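Local coordinates for protein oxidoreductase, FMN-binding (Shewanella oneidensis, PDB 2GQ9) that binds FMN and probably acts as an oxidoreductase on CH-CH groups with NAD(H) or NADP(H), at residues 26-31 with 69-74; 182-187 with 233-238; 186-191 with 212-217. One frame throughout, in Å; residues are numbered along the deposited sequence.

Contact 1 of 3, residues 26-31 with 69-74; sequences TRSRAS and AWTPGI. With FMN (flavin mononucleotide), chain C; HBA (p-hydroxybenzaldehyde), chain E.
A buried loop-to-loop contact brings S28 and A30 against W70, T71 and P72. Residues 26-31 follow barrel strand 20-22 and residues 69-74 follow strand 53-60, and the closest CA pair is S28 with T71. The meeting is organised round one backbone oxygen. W70 O accepts the N-H of A30 at 3.0 Å, with a moderately bent angle of 141°. S28 CA approaches the same oxygen at 3.3 Å as a CH...O contact, and A30 CB presses on W70 O at 2.9 Å, a tight fit. W70 has a positive phi, 66°, and so does S28 in the facing segment. Beyond the oxygen, the methyl of A30 continues onto the proline ring, with A30 CB 4.1 Å from P72 CB. W70 leaves the contact with its CB 3.5 Å from S28 O, and that carbonyl lies at the edge of the indole while A69 CB sits over one face. In this eight-stranded TIM barrel, the two loops belong to neighbouring beta-alpha units on the FMN side. T26 ties them to the cofactor. With OG1 beside its backbone N (chi1 -67°), it donates to FMN O4 at 2.7 Å, a bond that would probably draw electron density from the flavin. Its other branch, CG2, meets T71 CG2 obliquely at 3.8 Å, while T71 OG1 is bonded to Q60. The R29 guanidinium serves its own loop through NH1, which donates to R27 O in the carbonyl plane, and gives NE to G353 O. At the far end, W70 CZ3 reaches C1' of a bound p-hydroxybenzaldehyde at 3.8 Å.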
loop_
_atom_site.group_PDB
_atom_site.type_symbol
_atom_site.label_atom_id
_atom_site.label_comp_id
_atom_site.label_asym_id
_atom_site.label_seq_id
_atom_site.Cartn_x
_atom_site.Cartn_y
_atom_site.Cartn_z
ATOM N N THR A 26 -2.303 0.874 7.727
ATOM C CA THR A 26 -2.742 -0.189 8.619
ATOM C C THR A 26 -3.106 0.417 9.972
ATOM O O THR A 26 -2.299 1.131 10.564
ATOM C CB THR A 26 -1.596 -1.197 8.823
ATOM O OG1 THR A 26 -1.341 -1.865 7.586
ATOM C CG2 THR A 26 -1.944 -2.213 9.902
ATOM N N ARG A 27 -4.327 0.151 10.436
ATOM C CA ARG A 27 -4.785 0.658 11.732
ATOM C C ARG A 27 -5.148 -0.515 12.651
ATOM O O ARG A 27 -5.422 -0.321 13.834
ATOM C CB ARG A 27 -6.005 1.579 11.557
ATOM C CG ARG A 27 -5.778 2.776 10.633
ATOM C CD ARG A 27 -4.532 3.574 11.013
ATOM N NE ARG A 27 -4.618 4.082 12.379
ATOM C CZ ARG A 27 -5.315 5.154 12.752
ATOM N NH1 ARG A 27 -6.002 5.874 11.863
ATOM N NH2 ARG A 27 -5.347 5.491 14.031
ATOM N N SER A 28 -5.166 -1.722 12.084
ATOM C CA SER A 28 -5.476 -2.945 12.823
ATOM C C SER A 28 -6.715 -2.831 13.706
ATOM O O SER A 28 -6.661 -3.062 14.918
ATOM C CB SER A 28 -4.260 -3.350 13.665
ATOM O OG SER A 28 -3.153 -3.627 12.824
ATOM N N ARG A 29 -7.842 -2.495 13.085
ATOM C CA ARG A 29 -9.109 -2.330 13.798
ATOM C C ARG A 29 -10.138 -3.373 13.349
ATOM O O ARG A 29 -11.310 -3.296 13.725
ATOM C CB ARG A 29 -9.684 -0.931 13.523
ATOM C CG ARG A 29 -8.826 0.263 13.995
ATOM C CD ARG A 29 -8.662 0.242 15.506
ATOM N NE ARG A 29 -8.506 1.555 16.155
ATOM C CZ ARG A 29 -7.412 2.316 16.131
ATOM N NH1 ARG A 29 -6.324 1.942 15.467
ATOM N NH2 ARG A 29 -7.378 3.438 16.842
ATOM N N ALA A 30 -9.700 -4.338 12.546
ATOM C CA ALA A 30 -10.592 -5.370 12.015
ATOM C C ALA A 30 -11.284 -6.167 13.110
ATOM O O ALA A 30 -10.670 -6.524 14.115
ATOM C CB ALA A 30 -9.816 -6.304 11.111
ATOM N N SER A 31 -12.568 -6.438 12.901
ATOM C CA SER A 31 -13.362 -7.189 13.859
ATOM C C SER A 31 -12.886 -8.621 14.026
ATOM O O SER A 31 -12.471 -9.277 13.066
ATOM C CB SER A 31 -14.829 -7.198 13.432
ATOM O OG SER A 31 -15.375 -5.896 13.485
ATOM N N ALA A 69 -1.579 -8.579 13.732
ATOM C CA ALA A 69 -2.876 -8.857 14.334
ATOM C C ALA A 69 -3.924 -7.819 13.970
ATOM O O ALA A 69 -3.630 -6.632 13.858
ATOM C CB ALA A 69 -2.747 -8.934 15.857
ATOM N N TRP A 70 -5.144 -8.294 13.766
ATOM C CA TRP A 70 -6.298 -7.453 13.482
ATOM C C TRP A 70 -6.355 -6.659 12.183
ATOM O O TRP A 70 -7.109 -5.687 12.097
ATOM C CB TRP A 70 -6.537 -6.511 14.667
ATOM C CG TRP A 70 -6.303 -7.192 15.982
ATOM C CD1 TRP A 70 -6.648 -8.474 16.313
ATOM C CD2 TRP A 70 -5.654 -6.643 17.136
ATOM N NE1 TRP A 70 -6.250 -8.757 17.597
ATOM C CE2 TRP A 70 -5.638 -7.652 18.126
ATOM C CE3 TRP A 70 -5.085 -5.397 17.430
ATOM C CZ2 TRP A 70 -5.072 -7.452 19.391
ATOM C CZ3 TRP A 70 -4.524 -5.198 18.690
ATOM C CH2 TRP A 70 -4.522 -6.223 19.654
ATOM N N THR A 71 -5.574 -7.051 11.178
ATOM C CA THR A 71 -5.636 -6.359 9.894
ATOM C C THR A 71 -6.768 -7.049 9.125
ATOM O O THR A 71 -6.984 -8.251 9.274
ATOM C CB THR A 71 -4.295 -6.439 9.117
ATOM O OG1 THR A 71 -3.964 -7.804 8.820
ATOM C CG2 THR A 71 -3.174 -5.816 9.953
ATOM N N PRO A 72 -7.521 -6.292 8.312
ATOM C CA PRO A 72 -8.640 -6.837 7.536
ATOM C C PRO A 72 -8.251 -7.677 6.326
ATOM O O PRO A 72 -7.331 -7.336 5.584
ATOM C CB PRO A 72 -9.411 -5.586 7.139
ATOM C CG PRO A 72 -8.296 -4.603 6.901
ATOM C CD PRO A 72 -7.402 -4.836 8.105
ATOM N N GLY A 73 -8.968 -8.778 6.131
ATOM C CA GLY A 73 -8.691 -9.635 5.001
ATOM C C GLY A 73 -9.640 -9.308 3.870
ATOM O O GLY A 73 -10.585 -8.531 4.044
ATOM N N ILE A 74 -9.400 -9.894 2.704
ATOM C CA ILE A 74 -10.272 -9.645 1.569
ATOM C C ILE A 74 -10.502 -10.943 0.790
ATOM O O ILE A 74 -10.634 -10.937 -0.433
ATOM C CB ILE A 74 -9.676 -8.531 0.660
ATOM C CG1 ILE A 74 -10.713 -8.078 -0.363
ATOM C CG2 ILE A 74 -8.387 -9.011 -0.012
ATOM C CD1 ILE A 74 -10.341 -6.774 -1.028
HETATM N N1 FMN C . 2.121 1.730 3.649
HETATM C C2 FMN C . 1.597 0.673 2.873
HETATM O O2 FMN C . 1.964 0.470 1.756
HETATM N N3 FMN C . 0.554 -0.130 3.471
HETATM C C4 FMN C . 0.027 0.016 4.724
HETATM O O4 FMN C . -0.781 -0.777 5.165
HETATM C C4A FMN C . 0.649 1.049 5.588
HETATM N N5 FMN C . 0.408 1.079 6.945
HETATM C C5A FMN C . 0.821 2.198 7.625
HETATM C C6 FMN C . 0.343 2.400 9.018
HETATM C C7 FMN C . 0.626 3.622 9.749
HETATM C C7M FMN C . 0.015 3.817 11.130
HETATM C C8 FMN C . 1.485 4.625 9.124
HETATM C C8M FMN C . 1.781 5.988 9.820
HETATM C C9 FMN C . 1.991 4.402 7.789
HETATM C C9A FMN C . 1.694 3.230 7.048
HETATM N N10 FMN C . 2.070 2.983 5.661
HETATM C C10 FMN C . 1.685 1.898 4.896
HETATM C "C1'" FMN C . 3.005 3.983 5.016
HETATM C "C2'" FMN C . 2.199 5.152 4.471
HETATM O "O2'" FMN C . 1.310 4.781 3.412
HETATM C "C3'" FMN C . 3.065 6.317 3.980
HETATM O "O3'" FMN C . 3.807 5.923 2.810
HETATM C "C4'" FMN C . 4.040 6.797 5.052
HETATM O "O4'" FMN C . 3.351 7.056 6.318
HETATM C "C5'" FMN C . 4.826 8.024 4.638
HETATM O "O5'" FMN C . 3.952 9.193 4.481
HETATM P P FMN C . 3.772 10.315 5.592
HETATM O O1P FMN C . 3.058 9.741 6.772
HETATM O O2P FMN C . 5.153 10.863 5.899
HETATM O O3P FMN C . 2.893 11.383 4.893
HETATM C "C1'" HBA E . -1.092 -3.621 18.032
HETATM O "O1'" HBA E . -0.438 -2.965 18.814
HETATM C C1 HBA E . -0.684 -3.724 16.624
HETATM C C2 HBA E . -1.463 -4.488 15.705
HETATM C C3 HBA E . -1.024 -4.624 14.384
HETATM C C4 HBA E . 0.182 -4.005 13.972
HETATM C C5 HBA E . 0.970 -3.208 14.846
HETATM C C6 HBA E . 0.502 -3.068 16.153
HETATM O O4 HBA E . 0.423 -3.918 12.646
#

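Contact 2 of 3, residues 182-187 with 233-238. With FMN (flavin mononucleotide), chain C; HBA (p-hydroxybenzaldehyde), chain D.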
loop_
_atom_site.group_PDB
_atom_site.type_symbol
_atom_site.label_atom_id
_atom_site.label_comp_id
_atom_site.label_asym_id
_atom_site.label_seq_id
_atom_site.Cartn_x
_atom_site.Cartn_y
_atom_site.Cartn_z
ATOM N N ALA A 182 3.795 -3.833 -3.365
ATOM C CA ALA A 182 5.059 -4.460 -3.740
ATOM C C ALA A 182 6.176 -3.670 -3.086
ATOM O O ALA A 182 7.320 -3.665 -3.551
ATOM C CB ALA A 182 5.222 -4.452 -5.253
ATOM N N ALA A 183 5.832 -3.022 -1.979
ATOM C CA ALA A 183 6.777 -2.192 -1.256
ATOM C C ALA A 183 7.023 -2.618 0.180
ATOM O O ALA A 183 6.617 -3.693 0.629
ATOM C CB ALA A 183 6.290 -0.729 -1.273
ATOM N N ASN A 184 7.705 -1.725 0.882
ATOM C CA ASN A 184 8.051 -1.842 2.284
ATOM C C ASN A 184 8.494 -3.195 2.816
ATOM O O ASN A 184 8.161 -3.583 3.938
ATOM C CB ASN A 184 6.910 -1.250 3.113
ATOM C CG ASN A 184 6.584 0.172 2.674
ATOM O OD1 ASN A 184 7.398 0.816 2.009
ATOM N ND2 ASN A 184 5.410 0.669 3.045
ATOM N N GLY A 185 9.277 -3.892 2.001
ATOM C CA GLY A 185 9.830 -5.171 2.403
ATOM C C GLY A 185 8.910 -6.362 2.515
ATOM O O GLY A 185 9.248 -7.329 3.195
ATOM N N TYR A 186 7.753 -6.310 1.866
ATOM C CA TYR A 186 6.834 -7.431 1.917
ATOM C C TYR A 186 7.104 -8.454 0.801
ATOM O O TYR A 186 8.137 -8.365 0.133
ATOM C CB TYR A 186 5.398 -6.895 1.953
ATOM C CG TYR A 186 5.172 -6.170 3.269
ATOM C CD1 TYR A 186 4.922 -4.801 3.311
ATOM C CD2 TYR A 186 5.309 -6.849 4.484
ATOM C CE1 TYR A 186 4.822 -4.128 4.527
ATOM C CE2 TYR A 186 5.209 -6.181 5.707
ATOM C CZ TYR A 186 4.966 -4.818 5.719
ATOM O OH TYR A 186 4.890 -4.142 6.916
ATOM N N LEU A 187 6.208 -9.421 0.598
ATOM C CA LEU A 187 6.460 -10.495 -0.378
ATOM C C LEU A 187 7.073 -10.168 -1.736
ATOM O O LEU A 187 8.139 -10.686 -2.069
ATOM C CB LEU A 187 5.204 -11.347 -0.607
ATOM C CG LEU A 187 5.477 -12.592 -1.471
ATOM C CD1 LEU A 187 6.564 -13.423 -0.809
ATOM C CD2 LEU A 187 4.205 -13.428 -1.655
ATOM N N ARG A 233 2.442 -0.304 -5.770
ATOM C CA ARG A 233 3.268 0.515 -4.893
ATOM C C ARG A 233 4.664 -0.085 -4.739
ATOM O O ARG A 233 4.806 -1.286 -4.504
ATOM C CB ARG A 233 2.622 0.663 -3.510
ATOM C CG ARG A 233 3.210 1.843 -2.746
ATOM C CD ARG A 233 2.600 2.081 -1.370
ATOM N NE ARG A 233 2.708 3.505 -1.047
ATOM C CZ ARG A 233 2.710 4.027 0.175
ATOM N NH1 ARG A 233 2.618 3.257 1.236
ATOM N NH2 ARG A 233 2.785 5.342 0.329
ATOM N N LEU A 234 5.686 0.757 -4.874
ATOM C CA LEU A 234 7.078 0.323 -4.734
ATOM C C LEU A 234 7.797 1.184 -3.695
ATOM O O LEU A 234 7.349 2.285 -3.370
ATOM C CB LEU A 234 7.810 0.452 -6.074
ATOM C CG LEU A 234 7.253 -0.338 -7.258
ATOM C CD1 LEU A 234 8.022 0.033 -8.521
ATOM C CD2 LEU A 234 7.363 -1.841 -6.977
ATOM N N ALA A 235 8.910 0.675 -3.174
ATOM C CA ALA A 235 9.715 1.400 -2.194
ATOM C C ALA A 235 11.166 1.200 -2.629
ATOM O O ALA A 235 11.887 0.366 -2.085
ATOM C CB ALA A 235 9.493 0.839 -0.802
ATOM N N PRO A 236 11.609 1.973 -3.625
ATOM C CA PRO A 236 12.971 1.880 -4.152
ATOM C C PRO A 236 14.121 2.032 -3.164
ATOM O O PRO A 236 15.034 1.200 -3.136
ATOM C CB PRO A 236 13.007 2.979 -5.213
ATOM C CG PRO A 236 11.577 3.113 -5.626
ATOM C CD PRO A 236 10.859 3.036 -4.315
ATOM N N LEU A 237 14.074 3.086 -2.353
ATOM C CA LEU A 237 15.172 3.382 -1.436
ATOM C C LEU A 237 15.050 3.079 0.046
ATOM O O LEU A 237 16.061 3.047 0.745
ATOM C CB LEU A 237 15.573 4.847 -1.620
ATOM C CG LEU A 237 15.821 5.232 -3.080
ATOM C CD1 LEU A 237 16.142 6.715 -3.186
ATOM C CD2 LEU A 237 16.969 4.398 -3.634
ATOM N N THR A 238 13.843 2.859 0.552
ATOM C CA THR A 238 13.715 2.557 1.970
ATOM C C THR A 238 14.126 1.106 2.193
ATOM O O THR A 238 14.135 0.310 1.256
ATOM C CB THR A 238 12.282 2.804 2.463
ATOM O OG1 THR A 238 11.356 2.145 1.594
ATOM C CG2 THR A 238 11.986 4.303 2.475
HETATM N N1 FMN C . 2.121 1.730 3.649
HETATM C C2 FMN C . 1.597 0.673 2.873
HETATM O O2 FMN C . 1.964 0.470 1.756
HETATM N N3 FMN C . 0.554 -0.130 3.471
HETATM C C4 FMN C . 0.027 0.016 4.724
HETATM O O4 FMN C . -0.781 -0.777 5.165
HETATM C C4A FMN C . 0.649 1.049 5.588
HETATM N N5 FMN C . 0.408 1.079 6.945
HETATM C C5A FMN C . 0.821 2.198 7.625
HETATM C C6 FMN C . 0.343 2.400 9.018
HETATM C C7 FMN C . 0.626 3.622 9.749
HETATM C C7M FMN C . 0.015 3.817 11.130
HETATM C C8 FMN C . 1.485 4.625 9.124
HETATM C C8M FMN C . 1.781 5.988 9.820
HETATM C C9 FMN C . 1.991 4.402 7.789
HETATM C C9A FMN C . 1.694 3.230 7.048
HETATM N N10 FMN C . 2.070 2.983 5.661
HETATM C C10 FMN C . 1.685 1.898 4.896
HETATM C "C1'" FMN C . 3.005 3.983 5.016
HETATM C "C2'" FMN C . 2.199 5.152 4.471
HETATM O "O2'" FMN C . 1.310 4.781 3.412
HETATM C "C3'" FMN C . 3.065 6.317 3.980
HETATM O "O3'" FMN C . 3.807 5.923 2.810
HETATM C "C4'" FMN C . 4.040 6.797 5.052
HETATM O "O4'" FMN C . 3.351 7.056 6.318
HETATM C "C5'" FMN C . 4.826 8.024 4.638
HETATM O "O5'" FMN C . 3.952 9.193 4.481
HETATM P P FMN C . 3.772 10.315 5.592
HETATM O O1P FMN C . 3.058 9.741 6.772
HETATM O O2P FMN C . 5.153 10.863 5.899
HETATM O O3P FMN C . 2.893 11.383 4.893
HETATM C "C1'" HBA D . 2.397 -0.809 9.710
HETATM O "O1'" HBA D . 2.921 0.013 10.433
HETATM C C1 HBA D . 2.751 -0.882 8.283
HETATM C C2 HBA D . 2.122 -1.845 7.438
HETATM C C3 HBA D . 2.520 -1.938 6.099
HETATM C C4 HBA D . 3.535 -1.085 5.600
HETATM C C5 HBA D . 4.161 -0.093 6.402
HETATM C C6 HBA D . 3.735 -0.000 7.725
HETATM O O4 HBA D . 3.684 -1.009 4.259
HETATM O O HOH W 1 9.566 -2.031 -3.688
HETATM O O HOH W 2 8.925 3.148 1.932
#
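R233, A182 and A183 bury the most surface here, and they meet through R233 O. A182 N donates to that oxygen at 3.0 Å, lying in the carbonyl plane. A183 N, badly angled to it, bonds instead to H181 ND1. The methyl of A182 packs on L234 CD2 at 3.8 Å. A183 points its CB over the carbonyl carbon of L234 to A235 CB at 3.6 Å. Where the backbones part, a water donates to A182 O and accepts from A235 N. This is the C-terminal rim of the TIM barrel, where strands 177-181 and 230-234 run side by side and then open into loops around FMN. After A183 the chain folds back in a type I' turn, closed by Y186 N bonding A183 O. R233 extends from CG to NE, with CG anti to the backbone N (chi1 -162°), which carries its guanidinium to the cofactor. There NH1 donates to FMN O2 at 2.9 Å and also to O2', while NH2 donates to FMN O3' at 2.7 Å. FMN N1 lies in the guanidinium plane at its edge, so the positive charge is likely to stabilise negative charge on the reduced flavin. Alongside, N184 ND2 gives a nearly straight bond (170°) to O4 of p-hydroxybenzaldehyde at 2.7 Å, and H181 NE2 also bonds this ligand. A second water links N184 OD1 to T238 OG1.

Contact 3 of 3, residues 186-191 with 212-217. With HBA (p-hydroxybenzaldehyde), chain D.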
loop_
_atom_site.group_PDB
_atom_site.type_symbol
_atom_site.label_atom_id
_atom_site.label_comp_id
_atom_site.label_asym_id
_atom_site.label_seq_id
_atom_site.Cartn_x
_atom_site.Cartn_y
_atom_site.Cartn_z
ATOM N N TYR A 186 7.753 -6.310 1.866
ATOM C CA TYR A 186 6.834 -7.431 1.917
ATOM C C TYR A 186 7.104 -8.454 0.801
ATOM O O TYR A 186 8.137 -8.365 0.133
ATOM C CB TYR A 186 5.398 -6.895 1.953
ATOM C CG TYR A 186 5.172 -6.170 3.269
ATOM C CD1 TYR A 186 4.922 -4.801 3.311
ATOM C CD2 TYR A 186 5.309 -6.849 4.484
ATOM C CE1 TYR A 186 4.822 -4.128 4.527
ATOM C CE2 TYR A 186 5.209 -6.181 5.707
ATOM C CZ TYR A 186 4.966 -4.818 5.719
ATOM O OH TYR A 186 4.890 -4.142 6.916
ATOM N N LEU A 187 6.208 -9.421 0.598
ATOM C CA LEU A 187 6.460 -10.495 -0.378
ATOM C C LEU A 187 7.073 -10.168 -1.736
ATOM O O LEU A 187 8.139 -10.686 -2.069
ATOM C CB LEU A 187 5.204 -11.347 -0.607
ATOM C CG LEU A 187 5.477 -12.592 -1.471
ATOM C CD1 LEU A 187 6.564 -13.423 -0.809
ATOM C CD2 LEU A 187 4.205 -13.428 -1.655
ATOM N N ILE A 188 6.417 -9.337 -2.534
ATOM C CA ILE A 188 6.960 -9.032 -3.848
ATOM C C ILE A 188 8.293 -8.293 -3.748
ATOM O O ILE A 188 9.205 -8.534 -4.547
ATOM C CB ILE A 188 5.948 -8.235 -4.690
ATOM C CG1 ILE A 188 4.656 -9.051 -4.815
ATOM C CG2 ILE A 188 6.517 -7.955 -6.074
ATOM C CD1 ILE A 188 3.568 -8.379 -5.622
ATOM N N ASN A 189 8.406 -7.418 -2.752
ATOM C CA ASN A 189 9.630 -6.651 -2.509
ATOM C C ASN A 189 10.764 -7.631 -2.209
ATOM O O ASN A 189 11.924 -7.372 -2.521
ATOM C CB ASN A 189 9.429 -5.733 -1.300
ATOM C CG ASN A 189 10.442 -4.602 -1.234
ATOM O OD1 ASN A 189 11.587 -4.732 -1.682
ATOM N ND2 ASN A 189 10.028 -3.485 -0.655
ATOM N N GLN A 190 10.417 -8.752 -1.579
ATOM C CA GLN A 190 11.394 -9.782 -1.234
ATOM C C GLN A 190 11.977 -10.481 -2.459
ATOM O O GLN A 190 13.027 -11.123 -2.370
ATOM C CB GLN A 190 10.761 -10.807 -0.295
ATOM C CG GLN A 190 10.641 -10.316 1.144
ATOM C CD GLN A 190 9.451 -10.910 1.872
ATOM O OE1 GLN A 190 9.162 -12.098 1.743
ATOM N NE2 GLN A 190 8.758 -10.082 2.651
ATOM N N PHE A 191 11.287 -10.385 -3.592
ATOM C CA PHE A 191 11.783 -10.973 -4.832
ATOM C C PHE A 191 12.595 -9.908 -5.569
ATOM O O PHE A 191 13.658 -10.182 -6.130
ATOM C CB PHE A 191 10.637 -11.415 -5.748
ATOM C CG PHE A 191 10.086 -12.782 -5.441
ATOM C CD1 PHE A 191 9.139 -12.958 -4.441
ATOM C CD2 PHE A 191 10.490 -13.891 -6.186
ATOM C CE1 PHE A 191 8.592 -14.216 -4.186
ATOM C CE2 PHE A 191 9.951 -15.155 -5.942
ATOM C CZ PHE A 191 8.998 -15.319 -4.940
ATOM N N ARG A 212 10.463 -10.905 -12.275
ATOM C CA ARG A 212 9.514 -11.864 -12.839
ATOM C C ARG A 212 8.220 -12.052 -12.035
ATOM O O ARG A 212 7.124 -12.086 -12.605
ATOM C CB ARG A 212 10.197 -13.224 -13.029
ATOM C CG ARG A 212 9.357 -14.228 -13.816
ATOM C CD ARG A 212 10.148 -15.506 -14.074
ATOM N NE ARG A 212 11.416 -15.226 -14.745
ATOM C CZ ARG A 212 11.532 -14.859 -16.017
ATOM N NH1 ARG A 212 10.454 -14.724 -16.778
ATOM N NH2 ARG A 212 12.733 -14.623 -16.529
ATOM N N PHE A 213 8.346 -12.177 -10.723
ATOM C CA PHE A 213 7.177 -12.374 -9.871
ATOM C C PHE A 213 6.245 -11.163 -9.928
ATOM O O PHE A 213 5.025 -11.314 -9.991
ATOM C CB PHE A 213 7.621 -12.654 -8.434
ATOM C CG PHE A 213 6.507 -13.090 -7.526
ATOM C CD1 PHE A 213 5.707 -14.176 -7.859
ATOM C CD2 PHE A 213 6.270 -12.426 -6.331
ATOM C CE1 PHE A 213 4.684 -14.598 -7.009
ATOM C CE2 PHE A 213 5.248 -12.839 -5.473
ATOM C CZ PHE A 213 4.456 -13.928 -5.815
ATOM N N LEU A 214 6.819 -9.964 -9.924
ATOM C CA LEU A 214 6.020 -8.745 -10.003
ATOM C C LEU A 214 5.305 -8.749 -11.344
ATOM O O LEU A 214 4.115 -8.449 -11.441
ATOM C CB LEU A 214 6.924 -7.509 -9.904
ATOM C CG LEU A 214 6.299 -6.152 -10.234
ATOM C CD1 LEU A 214 5.217 -5.812 -9.206
ATOM C CD2 LEU A 214 7.386 -5.081 -10.243
ATOM N N ASP A 215 6.046 -9.104 -12.386
ATOM C CA ASP A 215 5.503 -9.145 -13.734
ATOM C C ASP A 215 4.306 -10.096 -13.837
ATOM O O ASP A 215 3.276 -9.751 -14.417
ATOM C CB ASP A 215 6.603 -9.583 -14.709
ATOM C CG ASP A 215 6.146 -9.582 -16.146
ATOM O OD1 ASP A 215 5.688 -8.527 -16.623
ATOM O OD2 ASP A 215 6.252 -10.639 -16.805
ATOM N N GLU A 216 4.445 -11.288 -13.274
ATOM C CA GLU A 216 3.382 -12.284 -13.346
ATOM C C GLU A 216 2.169 -11.938 -12.491
ATOM O O GLU A 216 1.031 -12.188 -12.890
ATOM C CB GLU A 216 3.935 -13.662 -12.975
ATOM C CG GLU A 216 4.951 -14.163 -13.996
ATOM C CD GLU A 216 5.632 -15.458 -13.592
ATOM O OE1 GLU A 216 6.456 -15.960 -14.385
ATOM O OE2 GLU A 216 5.357 -15.968 -12.489
ATOM N N VAL A 217 2.407 -11.359 -11.319
ATOM C CA VAL A 217 1.300 -10.972 -10.452
ATOM C C VAL A 217 0.503 -9.860 -11.134
ATOM O O VAL A 217 -0.729 -9.920 -11.218
ATOM C CB VAL A 217 1.812 -10.490 -9.077
ATOM C CG1 VAL A 217 0.652 -9.930 -8.248
ATOM C CG2 VAL A 217 2.467 -11.648 -8.343
HETATM C "C1'" HBA D . 2.397 -0.809 9.710
HETATM O "O1'" HBA D . 2.921 0.013 10.433
HETATM C C1 HBA D . 2.751 -0.882 8.283
HETATM C C2 HBA D . 2.122 -1.845 7.438
HETATM C C3 HBA D . 2.520 -1.938 6.099
HETATM C C4 HBA D . 3.535 -1.085 5.600
HETATM C C5 HBA D . 4.161 -0.093 6.402
HETATM C C6 HBA D . 3.735 -0.000 7.725
HETATM O O4 HBA D . 3.684 -1.009 4.259
#
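F213 is the bump, filling a hollow made by L187, I188 and F191 on helix 187-192. With chi1 at -171°, CG trans to N, its ring swings out from helix 212-225 toward the shorter helix. F191 covers one face in an offset stack, with centroids 4.4 Å apart and planes inclined by 28°; F213 CD2 comes within 3.5 Å of F191 CD1. The opposite face is filled from its own helix, where V217 CG2 stands 3.8 Å above the ring centre, sandwiching the phenyl. F213 CE2 lies 4.0 Å from L187 CD2 and 3.9 Å from I188 CG1, and both aliphatic chains cross F213 at about right angles. I188 returns the fit: CG2 rests on L214 CB at 3.9 Å and CD1 looks to V217 CG1 at 4.2 Å. The N-to-C directions of segments 187-191 and 212-217 differ by 138°, closer to antiparallel than parallel. In the TIM barrel, helix 212-225 is the outer helix leading into strand 230-234, whereas 187-192 is an extra short helix in the loop after strand 177-181. L180 of that strand and Y163 of helix 153-172 close the base of the packing. Y186 looks the other way, its ring edge toward p-hydroxybenzaldehyde with CE1 3.3 Å from ligand O4, its OH bonded to Y68 OH. With an alanine in place of Y186, the Y68 hydroxyl would probably lose this partner and a gap is likely to open beside ligand O4. W102 and H181 meet the Y186 ring edge-to-face.

Contacts 1 and 2 approach FMN from separate loops, their centres 20 Å apart and their nearest atoms about 7 Å apart without touching. The flavin bridges them: contact 1 reaches its O4 and contact 2 its O2 and ribityl hydroxyls. A69 and W70 border one p-hydroxybenzaldehyde, while the other lies by N184 and Y186 and also near T26. Contacts 2 and 3 are continuous, with centres 10 Å apart and Y186 and L187 in common. They are joined by a probable hydrogen bond from Q190 NE2 to G185 O at 2.8 Å. Contact 3 is the outer layer, with the I188 side chain about 12 Å from FMN, and its centre lies 23 Å from that of contact 1.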